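Local coordinates for thymine dioxygenase (PDB 5C3Q), which binds thymine and 2-oxoglutarate beside a metal ion and, as a 2-oxoglutarate-dependent thymine-7-hydroxylase, probably hydroxylates the methyl group of thymine, at residues 11-16 / 233-238; 45-50 / 269-274; 68-73 / 121-126; 189-194 / 289-294. One frame throughout, in Å; residues are numbered along the deposited sequence.

The four contacts fall into two touching pairs on the double-stranded beta-helix around the metal. Interactions 1 and 2, with centres 8 Å apart, share both sheets: Lys236 N lies 2.9 Å from Val272 O, a probable hydrogen bond. Interactions 3 and 4, centres 10 Å apart, are joined through neighbouring strands and by the salt bridge of Glu124 OE1 with Arg192 NE, 2.8 Å. The pairs stand apart, interactions 1 and 3 having centres about 29 Å from each other. Between them lies the active site: interaction 2 supplies the nickel ligand His273, and interaction 4, centred about 16 Å from interaction 2, supplies Arg192, Ser290 and Phe294 for 2-oxoglutarate and thymine.

Interaction 1: 11-16 / 233-238; sequences DGLVIP and LQVKSP
Leu13 makes the largest share of this contact, and its course can be followed atom by atom. CG stands anti to the backbone N (chi1 178°), which carries the branch across to 233-238. Its CB rests on Ser237 CB at 3.9 Å and borders the ring of Pro238. At the fork, CD1 lies near Lys236 O and Val235 CG1, while CD2 meets Val235 O at 3.7 Å and Val235 CB at 3.9 Å; the Leu13 and Val235 side chains cross at about a right angle. Ile15 extends the apolar patch, its CD1 approaching Val235 CG2 at 4.2 Å. The strands belong to different sheets of the double-stranded beta-helix: 13-15 to the large mixed sheet, 233-236 to the smaller antiparallel one. Their axes come no closer than 9.0 Å and run at 122°, so side chains, not backbone hydrogen bonds, join them. Val235 also touches Phe47 and Thr271, and its side chain is about 4 Å from that of the metal ligand His273. Beyond strand 233-236 and ahead of strand 13-15, Ser237 OG donates to Asp11 OD2 at 2.7 Å, meeting the carboxylate from above its plane. The same OG is bonded to the backbone N of Gln241, so two partners grip it. Between these groups Gly12 turns with phi 84°, where a CB would be jammed against the carbonyl of Asp11; its O lies 3.4 Å from Pro238 CG.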
# COMPACT_ATOMS: atom_id res chain seq x y z
N ASP A 11 -20.13 8.37 -6.45
CA ASP A 11 -19.83 9.74 -6.02
C ASP A 11 -18.73 10.41 -6.83
O ASP A 11 -17.97 11.23 -6.31
CB ASP A 11 -19.47 9.74 -4.53
CG ASP A 11 -19.68 11.09 -3.88
OD1 ASP A 11 -20.74 11.70 -4.13
OD2 ASP A 11 -18.78 11.55 -3.13
N GLY A 12 -18.65 10.08 -8.12
CA GLY A 12 -17.63 10.63 -9.00
C GLY A 12 -16.29 9.91 -8.94
O GLY A 12 -15.37 10.26 -9.68
N LEU A 13 -16.17 8.91 -8.06
CA LEU A 13 -14.96 8.08 -7.97
C LEU A 13 -15.14 6.88 -8.87
O LEU A 13 -16.02 6.04 -8.62
CB LEU A 13 -14.72 7.62 -6.53
CG LEU A 13 -13.50 6.72 -6.28
CD1 LEU A 13 -12.19 7.47 -6.47
CD2 LEU A 13 -13.56 6.11 -4.89
N VAL A 14 -14.32 6.79 -9.91
CA VAL A 14 -14.35 5.64 -10.82
C VAL A 14 -12.99 4.94 -10.78
O VAL A 14 -11.99 5.50 -11.23
CB VAL A 14 -14.71 6.08 -12.26
CG1 VAL A 14 -14.70 4.89 -13.21
CG2 VAL A 14 -16.08 6.75 -12.27
N ILE A 15 -12.95 3.74 -10.21
CA ILE A 15 -11.73 2.95 -10.16
C ILE A 15 -11.89 1.82 -11.17
O ILE A 15 -12.72 0.94 -10.97
CB ILE A 15 -11.47 2.38 -8.75
CG1 ILE A 15 -11.36 3.53 -7.74
CG2 ILE A 15 -10.21 1.53 -8.75
CD1 ILE A 15 -11.28 3.09 -6.28
N PRO A 16 -11.09 1.84 -12.25
CA PRO A 16 -11.25 0.84 -13.30
C PRO A 16 -10.74 -0.53 -12.88
O PRO A 16 -9.84 -0.62 -12.03
CB PRO A 16 -10.39 1.38 -14.44
CG PRO A 16 -9.31 2.13 -13.75
CD PRO A 16 -9.96 2.75 -12.54
N LEU A 233 -11.98 -1.24 3.37
CA LEU A 233 -11.14 -0.26 2.67
C LEU A 233 -12.02 0.78 1.97
O LEU A 233 -12.98 0.43 1.29
CB LEU A 233 -10.24 -0.95 1.65
CG LEU A 233 -9.38 -0.02 0.77
CD1 LEU A 233 -8.36 0.74 1.60
CD2 LEU A 233 -8.70 -0.82 -0.33
N GLN A 234 -11.66 2.05 2.14
CA GLN A 234 -12.41 3.15 1.55
C GLN A 234 -11.46 4.14 0.91
O GLN A 234 -10.37 4.39 1.43
CB GLN A 234 -13.27 3.86 2.59
CG GLN A 234 -14.35 2.98 3.21
CD GLN A 234 -15.31 3.77 4.08
OE1 GLN A 234 -14.93 4.73 4.75
NE2 GLN A 234 -16.57 3.35 4.09
N VAL A 235 -11.87 4.69 -0.22
CA VAL A 235 -11.07 5.63 -0.99
C VAL A 235 -11.87 6.93 -1.09
O VAL A 235 -13.07 6.89 -1.33
CB VAL A 235 -10.78 5.07 -2.39
CG1 VAL A 235 -10.01 6.08 -3.25
CG2 VAL A 235 -10.01 3.76 -2.30
N LYS A 236 -11.20 8.06 -0.90
CA LYS A 236 -11.87 9.35 -0.91
C LYS A 236 -12.21 9.77 -2.34
O LYS A 236 -11.35 9.76 -3.23
CB LYS A 236 -11.03 10.41 -0.20
CG LYS A 236 -11.86 11.56 0.36
CD LYS A 236 -11.19 12.24 1.54
CE LYS A 236 -12.12 13.26 2.17
NZ LYS A 236 -11.41 14.28 2.99
N SER A 237 -13.47 10.13 -2.56
CA SER A 237 -13.94 10.57 -3.87
C SER A 237 -13.52 12.02 -4.14
O SER A 237 -13.16 12.74 -3.21
CB SER A 237 -15.46 10.47 -3.94
OG SER A 237 -16.07 11.51 -3.19
N PRO A 238 -13.59 12.46 -5.41
CA PRO A 238 -13.33 13.86 -5.73
C PRO A 238 -14.31 14.86 -5.09
O PRO A 238 -14.01 16.05 -5.03
CB PRO A 238 -13.44 13.92 -7.26
CG PRO A 238 -14.11 12.66 -7.67
CD PRO A 238 -13.73 11.65 -6.64

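Interaction 2: 45-50 / 269-274; sequences AGFIYL and KSTVHR. With NI (nickel (II) ion), chain E; EDO (1,2-ethanediol), chain H.
The ring of Phe47 meets His273 edge to face, with planes at 73° and centroids 5.3 Å apart, and this is the close-packed, buried end of the contact. Phe47 CZ lies over one face of the imidazole, toward its rim, 3.8 Å from His273 CG. The histidine is also held in its own plane: ND1 donates to Thr271 O at 2.9 Å (N-H...O 157°), leaving NE2 to bind nickel at 2.2 Å together with His216 and Asp218. Gly46, with phi 81° after helix 28-44, is pressed against the other segment, its CA 3.3 Å from Lys269 O; a CB there would clash with that oxygen and with Thr271 OG1. Beside Phe47 CD1, a water donates to Gly46 O and accepts from Thr271 N. Thr271 OG1 donates to Ala45 O at 2.6 Å from above the carbonyl plane. Packing loosens beyond this bond. There OG1 accepts from O2 of an ethanediol molecule, probably from the crystallisation liquor, at 2.8 Å, and the exposed Lys269 bends at chi2 so that its amine leads away. Strand 47-51 lies between 13-19 and 251-256 in the large sheet, and 273-275 between 213-216 and 233-236 in the small one.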
# COMPACT_ATOMS: atom_id res chain seq x y z
N ALA A 45 -8.50 8.73 -10.56
CA ALA A 45 -8.84 8.19 -9.24
C ALA A 45 -7.62 8.00 -8.34
O ALA A 45 -7.75 8.03 -7.12
CB ALA A 45 -9.56 6.86 -9.39
N GLY A 46 -6.45 7.79 -8.94
CA GLY A 46 -5.25 7.46 -8.19
C GLY A 46 -5.18 5.99 -7.80
O GLY A 46 -4.20 5.55 -7.21
N PHE A 47 -6.23 5.25 -8.15
CA PHE A 47 -6.43 3.85 -7.78
C PHE A 47 -6.89 3.07 -9.01
O PHE A 47 -7.66 3.59 -9.81
CB PHE A 47 -7.54 3.74 -6.72
CG PHE A 47 -7.04 3.76 -5.30
CD1 PHE A 47 -6.63 4.95 -4.71
CD2 PHE A 47 -7.02 2.60 -4.55
CE1 PHE A 47 -6.19 4.96 -3.39
CE2 PHE A 47 -6.57 2.61 -3.24
CZ PHE A 47 -6.16 3.79 -2.66
N ILE A 48 -6.40 1.83 -9.15
CA ILE A 48 -6.96 0.86 -10.11
C ILE A 48 -7.06 -0.52 -9.45
O ILE A 48 -6.45 -0.77 -8.41
CB ILE A 48 -6.11 0.77 -11.39
CG1 ILE A 48 -4.70 0.22 -11.09
CG2 ILE A 48 -6.01 2.14 -12.07
CD1 ILE A 48 -3.85 -0.01 -12.31
N TYR A 49 -7.86 -1.40 -10.04
CA TYR A 49 -7.84 -2.83 -9.71
C TYR A 49 -7.23 -3.55 -10.90
O TYR A 49 -7.61 -3.29 -12.05
CB TYR A 49 -9.24 -3.41 -9.50
CG TYR A 49 -9.93 -3.13 -8.19
CD1 TYR A 49 -9.99 -1.85 -7.64
CD2 TYR A 49 -10.61 -4.15 -7.52
CE1 TYR A 49 -10.67 -1.61 -6.46
CE2 TYR A 49 -11.30 -3.92 -6.34
CZ TYR A 49 -11.33 -2.65 -5.81
OH TYR A 49 -12.01 -2.42 -4.64
N LEU A 50 -6.30 -4.46 -10.63
CA LEU A 50 -5.75 -5.33 -11.66
C LEU A 50 -6.18 -6.76 -11.43
O LEU A 50 -6.14 -7.25 -10.31
CB LEU A 50 -4.22 -5.27 -11.67
CG LEU A 50 -3.58 -3.94 -12.04
CD1 LEU A 50 -2.07 -4.07 -11.97
CD2 LEU A 50 -4.02 -3.47 -13.42
N LYS A 269 -2.52 11.06 -9.42
CA LYS A 269 -3.10 11.37 -8.12
C LYS A 269 -2.68 10.37 -7.05
O LYS A 269 -2.61 9.17 -7.31
CB LYS A 269 -4.64 11.37 -8.19
CG LYS A 269 -5.25 12.09 -9.38
CD LYS A 269 -4.93 13.58 -9.39
CE LYS A 269 -5.55 14.24 -10.62
NZ LYS A 269 -5.41 15.71 -10.62
N SER A 270 -2.40 10.87 -5.85
CA SER A 270 -2.23 10.03 -4.67
C SER A 270 -3.41 10.31 -3.75
O SER A 270 -3.55 11.41 -3.24
CB SER A 270 -0.92 10.33 -3.94
OG SER A 270 -0.80 9.50 -2.80
N THR A 271 -4.26 9.31 -3.56
CA THR A 271 -5.60 9.52 -3.01
C THR A 271 -5.70 9.01 -1.58
O THR A 271 -5.13 7.97 -1.23
CB THR A 271 -6.65 8.83 -3.90
OG1 THR A 271 -6.50 9.32 -5.24
CG2 THR A 271 -8.07 9.09 -3.43
N VAL A 272 -6.44 9.76 -0.76
CA VAL A 272 -6.61 9.45 0.65
C VAL A 272 -7.48 8.21 0.77
O VAL A 272 -8.49 8.07 0.07
CB VAL A 272 -7.26 10.64 1.40
CG1 VAL A 272 -7.56 10.28 2.85
CG2 VAL A 272 -6.36 11.87 1.34
N HIS A 273 -7.08 7.30 1.66
CA HIS A 273 -7.82 6.08 1.92
C HIS A 273 -7.68 5.67 3.38
O HIS A 273 -6.82 6.16 4.10
CB HIS A 273 -7.36 4.96 0.99
CG HIS A 273 -5.88 4.74 0.98
ND1 HIS A 273 -5.00 5.66 0.44
CD2 HIS A 273 -5.13 3.73 1.45
CE1 HIS A 273 -3.77 5.21 0.58
NE2 HIS A 273 -3.82 4.04 1.19
N ARG A 274 -8.55 4.76 3.81
CA ARG A 274 -8.62 4.32 5.20
C ARG A 274 -9.25 2.94 5.26
O ARG A 274 -9.74 2.43 4.24
CB ARG A 274 -9.44 5.31 6.04
CG ARG A 274 -10.93 5.28 5.76
CD ARG A 274 -11.67 6.42 6.44
NE ARG A 274 -13.11 6.32 6.23
CZ ARG A 274 -14.02 7.08 6.84
NH1 ARG A 274 -13.66 8.02 7.70
NH2 ARG A 274 -15.31 6.88 6.58
NI NI E . -2.36 2.98 2.53
C1 EDO H . -9.52 11.43 -6.48
O1 EDO H . -10.30 12.53 -5.98
C2 EDO H . -8.10 11.93 -6.75
O2 EDO H . -7.35 11.97 -5.53
O HOH W 1 -3.56 6.80 -4.70
O HOH W 2 -2.05 1.43 0.99

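Interaction 3: 68-73 / 121-126. With EDO (1,2-ethanediol), chain I.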
# COMPACT_ATOMS: atom_id res chain seq x y z
N ALA A 68 -1.06 -15.24 8.41
CA ALA A 68 -1.95 -15.57 9.52
C ALA A 68 -1.22 -16.38 10.60
O ALA A 68 -1.47 -16.20 11.79
CB ALA A 68 -3.17 -16.34 9.02
N LYS A 69 -0.31 -17.25 10.18
CA LYS A 69 0.48 -18.04 11.12
C LYS A 69 1.46 -17.17 11.92
O LYS A 69 1.70 -17.45 13.10
CB LYS A 69 1.22 -19.17 10.40
CG LYS A 69 0.30 -20.30 9.96
CD LYS A 69 1.00 -21.28 9.03
CE LYS A 69 0.04 -22.35 8.55
NZ LYS A 69 0.77 -23.50 7.93
N PHE A 70 2.01 -16.13 11.31
CA PHE A 70 2.87 -15.21 12.05
C PHE A 70 2.10 -14.48 13.15
O PHE A 70 2.57 -14.37 14.27
CB PHE A 70 3.53 -14.17 11.14
CG PHE A 70 4.28 -13.11 11.90
CD1 PHE A 70 5.60 -13.32 12.28
CD2 PHE A 70 3.66 -11.92 12.27
CE1 PHE A 70 6.29 -12.35 13.00
CE2 PHE A 70 4.34 -10.95 12.99
CZ PHE A 70 5.66 -11.17 13.34
N PHE A 71 0.93 -13.94 12.82
CA PHE A 71 0.19 -13.12 13.77
C PHE A 71 -0.42 -13.95 14.91
O PHE A 71 -0.74 -13.41 15.97
CB PHE A 71 -0.86 -12.26 13.06
CG PHE A 71 -0.25 -11.15 12.24
CD1 PHE A 71 0.38 -10.08 12.86
CD2 PHE A 71 -0.29 -11.18 10.85
CE1 PHE A 71 0.96 -9.07 12.12
CE2 PHE A 71 0.28 -10.16 10.10
CZ PHE A 71 0.91 -9.11 10.74
N LYS A 72 -0.54 -15.26 14.70
CA LYS A 72 -0.94 -16.20 15.75
C LYS A 72 0.16 -16.46 16.79
O LYS A 72 -0.11 -17.05 17.83
CB LYS A 72 -1.40 -17.53 15.15
CG LYS A 72 -2.81 -17.49 14.58
CD LYS A 72 -3.18 -18.80 13.91
CE LYS A 72 -4.67 -18.88 13.63
NZ LYS A 72 -5.05 -20.19 13.03
N LEU A 73 1.39 -16.05 16.49
CA LEU A 73 2.48 -16.10 17.47
C LEU A 73 2.12 -15.35 18.75
O LEU A 73 1.36 -14.38 18.71
CB LEU A 73 3.77 -15.48 16.89
CG LEU A 73 5.01 -16.34 16.57
CD1 LEU A 73 4.71 -17.81 16.29
CD2 LEU A 73 5.76 -15.71 15.41
N GLU A 121 -2.42 -4.86 13.62
CA GLU A 121 -1.00 -5.13 13.84
C GLU A 121 -0.35 -5.37 12.49
O GLU A 121 -1.02 -5.72 11.52
CB GLU A 121 -0.78 -6.32 14.80
CG GLU A 121 -1.52 -7.59 14.43
CD GLU A 121 -1.33 -8.71 15.43
OE1 GLU A 121 -0.37 -8.69 16.23
OE2 GLU A 121 -2.15 -9.65 15.41
N SER A 122 0.96 -5.14 12.42
CA SER A 122 1.67 -5.25 11.16
C SER A 122 3.07 -5.81 11.34
O SER A 122 3.66 -5.74 12.42
CB SER A 122 1.74 -3.89 10.46
OG SER A 122 2.50 -2.96 11.22
N TYR A 123 3.58 -6.40 10.26
CA TYR A 123 4.95 -6.88 10.21
C TYR A 123 5.53 -6.51 8.85
O TYR A 123 4.99 -6.90 7.81
CB TYR A 123 4.99 -8.39 10.43
CG TYR A 123 6.38 -8.96 10.39
CD1 TYR A 123 7.26 -8.80 11.46
CD2 TYR A 123 6.83 -9.66 9.27
CE1 TYR A 123 8.54 -9.32 11.42
CE2 TYR A 123 8.11 -10.18 9.23
CZ TYR A 123 8.96 -10.01 10.30
OH TYR A 123 10.23 -10.53 10.25
N GLU A 124 6.63 -5.76 8.87
CA GLU A 124 7.22 -5.22 7.65
C GLU A 124 8.57 -5.84 7.30
O GLU A 124 9.46 -5.99 8.15
CB GLU A 124 7.31 -3.71 7.77
CG GLU A 124 5.94 -3.06 7.66
CD GLU A 124 5.89 -1.63 8.15
OE1 GLU A 124 5.27 -0.79 7.46
OE2 GLU A 124 6.46 -1.36 9.23
N ILE A 125 8.69 -6.19 6.02
CA ILE A 125 9.85 -6.87 5.47
C ILE A 125 10.41 -6.01 4.33
O ILE A 125 9.65 -5.61 3.45
CB ILE A 125 9.45 -8.25 4.90
CG1 ILE A 125 8.98 -9.18 6.03
CG2 ILE A 125 10.59 -8.89 4.13
CD1 ILE A 125 8.00 -10.24 5.57
N GLY A 126 11.71 -5.73 4.37
CA GLY A 126 12.39 -5.01 3.29
C GLY A 126 13.19 -5.99 2.46
O GLY A 126 13.16 -7.19 2.72
C1 EDO I . 5.49 0.69 11.38
O1 EDO I . 4.61 0.46 10.28
C2 EDO I . 4.75 1.41 12.50
O2 EDO I . 4.81 2.83 12.33
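Aromatic contacts come first. The Phe70 and Tyr123 side chains cross at about a right angle, Phe70 with its CG anti to the backbone N (chi1 173°), and Phe70 CZ reaches Tyr123 CD1 at 3.4 Å. The two rings are nevertheless oblique, with planes only 37° apart and centroids separated by 4.4 Å. Within the helix Phe70 CD2 lies 3.8 Å above the ring plane of Phe71, over its centre, so the three aromatic residues pack in succession. Tyr123 OH is bonded outside the contact, to Pro136 O.

Contacts of ring with backbone and carboxylate follow. Phe71 CZ lies 3.8 Å from Tyr123 N, which meets the ring at its edge. Phe71 and Glu121 reach tip to tip, with Phe71 CD1 3.4 Å from Glu121 CD and the ring and carboxylate planes 42° apart. This puts helix 57-71 near one edge of the large sheet of the double-stranded beta-helix, where strand 121-125 runs between strands 190-200 and 91-93. An alanine in place of Phe71 would remove the ring between Phe70, Glu121 and the strand backbone, and would probably loosen the packing of helix 57-71 on strand 121-125.

No hydrogen bond links the two segments, and the buried carboxylates are satisfied elsewhere. Glu121 OE1 pairs with Lys78 in a salt bridge and bonds to Tyr92 OH, while OE2 bonds to His195; such neighbours probably favour its charged form. Glu124 makes a salt bridge with Arg192 through OE1, and its OE2 accepts from ethanediol O1 at 2.8 Å.

Interaction 4: 189-194 / 289-294. With TDR (thymine), chain G; AKG (2-oxoglutaric acid), chain F; EDO (1,2-ethanediol), chain I.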
# COMPACT_ATOMS: atom_id res chain seq x y z
N ASN A 189 11.70 -1.73 -1.57
CA ASN A 189 10.28 -1.80 -1.28
C ASN A 189 10.04 -2.36 0.12
O ASN A 189 10.95 -2.92 0.73
CB ASN A 189 9.61 -2.68 -2.34
CG ASN A 189 9.90 -2.20 -3.75
OD1 ASN A 189 9.97 -0.99 -4.00
ND2 ASN A 189 10.07 -3.13 -4.68
N ILE A 190 8.82 -2.18 0.62
CA ILE A 190 8.45 -2.70 1.94
C ILE A 190 7.21 -3.57 1.82
O ILE A 190 6.17 -3.13 1.33
CB ILE A 190 8.23 -1.56 2.96
CG1 ILE A 190 9.53 -0.80 3.23
CG2 ILE A 190 7.64 -2.10 4.26
CD1 ILE A 190 10.58 -1.58 4.00
N LEU A 191 7.34 -4.81 2.26
CA LEU A 191 6.24 -5.76 2.30
C LEU A 191 5.60 -5.67 3.68
O LEU A 191 6.19 -6.11 4.67
CB LEU A 191 6.76 -7.17 2.01
CG LEU A 191 5.85 -8.39 2.19
CD1 LEU A 191 4.60 -8.28 1.34
CD2 LEU A 191 6.62 -9.65 1.85
N ARG A 192 4.41 -5.07 3.75
CA ARG A 192 3.68 -4.91 5.00
C ARG A 192 2.55 -5.94 5.12
O ARG A 192 1.54 -5.85 4.42
CB ARG A 192 3.12 -3.50 5.12
CG ARG A 192 2.35 -3.25 6.42
CD ARG A 192 1.69 -1.88 6.44
NE ARG A 192 2.46 -0.90 7.19
CZ ARG A 192 2.06 0.35 7.44
NH1 ARG A 192 0.89 0.79 6.99
NH2 ARG A 192 2.84 1.15 8.15
N LEU A 193 2.74 -6.91 6.01
CA LEU A 193 1.70 -7.85 6.38
C LEU A 193 0.81 -7.18 7.41
O LEU A 193 1.31 -6.60 8.38
CB LEU A 193 2.31 -9.12 6.98
CG LEU A 193 3.39 -9.82 6.14
CD1 LEU A 193 3.86 -11.07 6.85
CD2 LEU A 193 2.89 -10.16 4.75
N LEU A 194 -0.51 -7.25 7.21
CA LEU A 194 -1.47 -6.62 8.11
C LEU A 194 -2.49 -7.62 8.64
O LEU A 194 -3.02 -8.44 7.89
CB LEU A 194 -2.21 -5.49 7.40
CG LEU A 194 -1.41 -4.21 7.18
CD1 LEU A 194 -1.92 -3.43 5.97
CD2 LEU A 194 -1.44 -3.35 8.43
N TYR A 289 -7.40 -9.74 7.01
CA TYR A 289 -6.01 -9.80 6.58
C TYR A 289 -5.84 -9.04 5.29
O TYR A 289 -6.64 -9.18 4.36
CB TYR A 289 -5.56 -11.24 6.37
CG TYR A 289 -5.53 -12.05 7.63
CD1 TYR A 289 -4.42 -12.03 8.46
CD2 TYR A 289 -6.63 -12.81 8.01
CE1 TYR A 289 -4.39 -12.76 9.63
CE2 TYR A 289 -6.62 -13.55 9.18
CZ TYR A 289 -5.50 -13.52 9.99
OH TYR A 289 -5.48 -14.24 11.15
N SER A 290 -4.79 -8.24 5.23
CA SER A 290 -4.36 -7.64 3.98
C SER A 290 -2.84 -7.61 3.94
O SER A 290 -2.16 -7.80 4.96
CB SER A 290 -4.94 -6.23 3.81
OG SER A 290 -4.44 -5.34 4.79
N ILE A 291 -2.33 -7.39 2.74
CA ILE A 291 -0.91 -7.25 2.52
C ILE A 291 -0.70 -6.01 1.65
O ILE A 291 -1.20 -5.95 0.52
CB ILE A 291 -0.31 -8.49 1.83
CG1 ILE A 291 -0.60 -9.75 2.66
CG2 ILE A 291 1.19 -8.31 1.63
CD1 ILE A 291 -0.14 -11.05 2.03
N ALA A 292 0.02 -5.04 2.19
CA ALA A 292 0.39 -3.85 1.44
C ALA A 292 1.86 -3.95 1.05
O ALA A 292 2.74 -3.97 1.92
CB ALA A 292 0.15 -2.60 2.27
N TYR A 293 2.12 -4.01 -0.25
CA TYR A 293 3.48 -3.97 -0.75
C TYR A 293 3.78 -2.55 -1.24
O TYR A 293 3.36 -2.14 -2.33
CB TYR A 293 3.67 -5.01 -1.85
CG TYR A 293 5.10 -5.17 -2.30
CD1 TYR A 293 5.97 -6.03 -1.64
CD2 TYR A 293 5.59 -4.47 -3.40
CE1 TYR A 293 7.28 -6.19 -2.06
CE2 TYR A 293 6.90 -4.62 -3.83
CZ TYR A 293 7.74 -5.48 -3.15
OH TYR A 293 9.04 -5.64 -3.57
N PHE A 294 4.50 -1.80 -0.41
CA PHE A 294 4.85 -0.42 -0.73
C PHE A 294 6.03 -0.41 -1.70
O PHE A 294 7.12 -0.87 -1.36
CB PHE A 294 5.24 0.35 0.53
CG PHE A 294 4.15 0.43 1.56
CD1 PHE A 294 2.93 1.02 1.25
CD2 PHE A 294 4.33 -0.08 2.83
CE1 PHE A 294 1.92 1.10 2.19
CE2 PHE A 294 3.33 -0.00 3.78
CZ PHE A 294 2.12 0.59 3.46
N1 TDR G . 4.97 2.76 5.42
C2 TDR G . 5.72 2.83 4.19
O2 TDR G . 6.86 2.39 4.15
N3 TDR G . 5.13 3.42 3.02
C4 TDR G . 3.80 3.93 3.06
O4 TDR G . 3.32 4.43 2.05
C5 TDR G . 3.02 3.87 4.31
CM5 TDR G . 1.63 4.40 4.41
C6 TDR G . 3.64 3.27 5.49
C1 AKG F . -1.72 0.75 4.38
O1 AKG F . -1.11 1.78 3.99
O2 AKG F . -1.18 -0.10 5.12
C2 AKG F . -3.12 0.54 3.97
O5 AKG F . -3.72 1.44 3.39
C3 AKG F . -3.80 -0.78 4.28
C4 AKG F . -5.18 -0.84 3.62
C5 AKG F . -5.84 -2.19 3.84
O3 AKG F . -6.70 -2.55 3.02
O4 AKG F . -5.53 -2.88 4.83
C1 EDO I . 5.49 0.69 11.38
O1 EDO I . 4.61 0.46 10.28
C2 EDO I . 4.75 1.41 12.50
O2 EDO I . 4.81 2.83 12.33
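Ser290 OG donates to O4 of 2-oxoglutarate at 2.7 Å, gripping the far carboxylate together with Tyr196 and Arg288. At the other end Arg192 NH1 donates to O2 of the cosubstrate at 2.9 Å, with an N-H...O angle of 151°. Thymine lies over one face of Phe294, its C4 3.4 Å above the ring plane and over the centre. Arg192 NH2 approaches thymine C6 at 3.5 Å with a face of its guanidinium turned to the base. An alanine in place of Phe294 would remove the ring on which thymine lies and would probably leave the base less firmly held.

The guanidinium and the Phe294 ring stand at 80°, with Phe294 CE2 over the guanidinium near its rim and Arg192 NE at the ring edge, 3.6 Å from CE2. A bend at chi3 (-100°) brings the charged group round, and its NE is tied by a salt bridge to Glu124.

Behind this shell is the antiparallel pairing of strands 190-200 and 284-295 in the large sheet of the double-stranded beta-helix. Ile190/Phe294, Arg192/Ala292 and Leu194/Ser290 are hydrogen-bonded pairs, and their side chains lie on one face, the one that bears the ligand-binding Arg192, Leu194, Ser290 and Phe294; Arg192 N donates to Ala292 O at 2.7 Å. The other face bears Leu191, Leu193, Ile291 and Tyr293. There Leu191 CD1 and Ile291 CG2 are tightly packed at 3.4 Å, and Asn189 ND2 donates to Tyr293 OH at 2.9 Å. Helices 57-71 and 147-173 cover that side.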